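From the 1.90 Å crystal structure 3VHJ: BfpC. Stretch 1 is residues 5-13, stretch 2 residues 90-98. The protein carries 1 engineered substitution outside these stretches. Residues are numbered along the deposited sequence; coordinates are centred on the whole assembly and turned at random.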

# COMPACT_ATOMS: atom_id res chain seq x y z
N ASN A 5 9.79 3.32 12.69
CA ASN A 5 8.40 2.91 12.60
C ASN A 5 7.70 3.45 11.36
O ASN A 5 6.49 3.69 11.36
CB ASN A 5 7.64 3.30 13.87
CG ASN A 5 7.61 4.80 14.12
OD1 ASN A 5 7.17 5.26 15.18
ND2 ASN A 5 8.08 5.58 13.15
N LEU A 6 8.47 3.62 10.29
CA LEU A 6 7.95 4.13 9.03
C LEU A 6 6.88 3.23 8.43
O LEU A 6 6.05 3.68 7.64
CB LEU A 6 9.08 4.27 8.01
CG LEU A 6 9.72 5.64 7.75
CD1 LEU A 6 10.99 5.45 6.92
CD2 LEU A 6 8.73 6.54 7.02
N GLY A 7 6.91 1.95 8.79
CA GLY A 7 5.95 1.02 8.24
C GLY A 7 4.60 0.90 8.94
O GLY A 7 3.80 0.04 8.57
N VAL A 8 4.34 1.73 9.95
CA VAL A 8 3.07 1.64 10.65
C VAL A 8 2.32 2.96 10.64
O VAL A 8 2.78 3.96 11.20
CB VAL A 8 3.27 1.17 12.11
CG1 VAL A 8 1.92 1.06 12.82
CG2 VAL A 8 3.97 -0.17 12.13
N ALA A 9 1.14 2.97 10.02
CA ALA A 9 0.35 4.18 9.96
C ALA A 9 -0.83 4.11 10.90
O ALA A 9 -1.33 3.03 11.22
CB ALA A 9 -0.14 4.40 8.53
N VAL A 10 -1.27 5.28 11.38
CA VAL A 10 -2.42 5.36 12.26
C VAL A 10 -3.50 6.13 11.51
O VAL A 10 -3.26 7.21 10.99
CB VAL A 10 -2.12 6.12 13.57
CG1 VAL A 10 -3.41 6.28 14.38
CG2 VAL A 10 -1.09 5.37 14.39
N ILE A 11 -4.69 5.55 11.44
CA ILE A 11 -5.82 6.19 10.79
C ILE A 11 -6.96 6.02 11.77
O ILE A 11 -7.52 4.94 11.89
CB ILE A 11 -6.17 5.53 9.45
CG1 ILE A 11 -4.96 5.60 8.51
CG2 ILE A 11 -7.36 6.23 8.81
CD1 ILE A 11 -5.11 4.77 7.25
N GLY A 12 -7.29 7.09 12.49
CA GLY A 12 -8.35 7.01 13.47
C GLY A 12 -7.89 6.16 14.64
O GLY A 12 -6.84 6.43 15.23
N SER A 13 -8.66 5.14 14.98
CA SER A 13 -8.30 4.26 16.09
C SER A 13 -7.65 2.98 15.59
O SER A 13 -7.49 2.03 16.36
CB SER A 13 -9.54 3.91 16.91
OG SER A 13 -10.43 3.09 16.17
N PRO A 90 -2.14 12.16 4.34
CA PRO A 90 -1.43 12.32 5.61
C PRO A 90 -2.07 11.32 6.57
O PRO A 90 -3.30 11.22 6.62
CB PRO A 90 -1.77 13.75 6.04
CG PRO A 90 -2.53 14.36 4.86
CD PRO A 90 -3.16 13.20 4.17
N ALA A 91 -1.27 10.55 7.30
CA ALA A 91 -1.82 9.61 8.27
C ALA A 91 -1.96 10.43 9.55
O ALA A 91 -1.59 11.60 9.57
CB ALA A 91 -0.88 8.43 8.49
N ASP A 92 -2.49 9.83 10.61
CA ASP A 92 -2.67 10.57 11.86
C ASP A 92 -1.42 10.65 12.73
O ASP A 92 -1.40 11.41 13.70
CB ASP A 92 -3.79 9.95 12.69
CG ASP A 92 -5.14 10.06 12.03
OD1 ASP A 92 -5.27 10.85 11.07
OD2 ASP A 92 -6.08 9.36 12.47
N ASN A 93 -0.39 9.90 12.38
CA ASN A 93 0.83 9.87 13.18
C ASN A 93 2.09 10.46 12.54
O ASN A 93 3.14 9.83 12.55
CB ASN A 93 1.09 8.43 13.63
CG ASN A 93 1.25 7.48 12.46
OD1 ASN A 93 0.63 7.65 11.41
ND2 ASN A 93 2.08 6.44 12.64
N GLU A 94 1.98 11.67 12.01
CA GLU A 94 3.14 12.35 11.42
C GLU A 94 3.73 11.58 10.24
O GLU A 94 4.94 11.66 9.99
CB GLU A 94 4.24 12.53 12.47
CG GLU A 94 3.76 12.85 13.88
CD GLU A 94 3.24 14.26 14.01
OE1 GLU A 94 3.05 14.71 15.16
OE2 GLU A 94 3.02 14.91 12.97
N LEU A 95 2.90 10.82 9.54
CA LEU A 95 3.40 10.05 8.42
C LEU A 95 2.60 10.39 7.16
O LEU A 95 1.41 10.65 7.23
CB LEU A 95 3.27 8.56 8.74
CG LEU A 95 3.94 7.51 7.84
CD1 LEU A 95 5.46 7.62 7.94
CD2 LEU A 95 3.48 6.12 8.30
N TRP A 96 3.28 10.38 6.01
CA TRP A 96 2.62 10.65 4.75
C TRP A 96 2.60 9.38 3.92
O TRP A 96 3.59 8.66 3.85
CB TRP A 96 3.35 11.76 3.99
CG TRP A 96 3.06 13.09 4.58
CD1 TRP A 96 3.69 13.68 5.65
CD2 TRP A 96 2.00 13.98 4.21
NE1 TRP A 96 3.08 14.87 5.96
CE2 TRP A 96 2.04 15.07 5.10
CE3 TRP A 96 1.02 13.94 3.21
CZ2 TRP A 96 1.13 16.13 5.02
CZ3 TRP A 96 0.12 15.00 3.13
CH2 TRP A 96 0.18 16.08 4.03
N LEU A 97 1.45 9.12 3.30
CA LEU A 97 1.27 7.92 2.50
C LEU A 97 1.00 8.23 1.03
O LEU A 97 0.29 9.18 0.71
CB LEU A 97 0.08 7.13 3.05
CG LEU A 97 0.06 6.85 4.56
CD1 LEU A 97 -1.26 6.17 4.92
CD2 LEU A 97 1.26 5.98 4.94
N VAL A 98 1.60 7.44 0.15
CA VAL A 98 1.37 7.59 -1.29
C VAL A 98 0.98 6.19 -1.74
O VAL A 98 1.77 5.25 -1.63
CB VAL A 98 2.62 8.05 -2.05
CG1 VAL A 98 2.31 8.14 -3.55
CG2 VAL A 98 3.06 9.41 -1.52

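Four hydrogen bonds join stretch 1, at V8, V10 and G12, to the loop around D92 and N93, and side chains of the loop supply three of them. The shortest runs from G12 N to D92 OD2, at 2.6 Å and nearly straight (168°), so that the carboxylate receives the amide just beyond the end of the strand, where a phi of 71° favours glycine. D92 N also donates to V10 O at 2.8 Å (163°). D92 therefore offers a donor and an acceptor to the backbone two residues apart, with its side chain in the m rotamer and its CB directed toward the strand.

N93 continues the pattern. Its carboxamide, carried on a chi1 of 59° (p), faces the strand with both polar atoms: ND2 donates to V8 O at 3.0 Å, and V10 N donates to OD1, also at 3.0 Å. An amide side chain suits this place because it pairs with a strand's carbonyl and NH much as a neighbouring strand would. V10 thus has both backbone polar groups satisfied by the loop, while its CG2 lies 3.7 Å from N93 CG.

Beside this polar seam lies an apolar cluster centred on A9. Its CB sits 4.1 Å from A91 CB, 4.0 Å from L95 CD2 and 4.2 Å from L97 CD2, and the small methyl fits among all three. L95, buried and with CB toward stretch 1, reaches further: its CD1 meets L6 CD2 at 3.6 Å. The CA-to-CB bond of L6 points away, yet the end of the side chain returns to make this contact. Within stretch 2, A91 N donates to L95 O at 2.7 Å, tying together the two ends of the segment that carries D92 and N93. In all, 432 Å² is buried between the stretches, counting both sides.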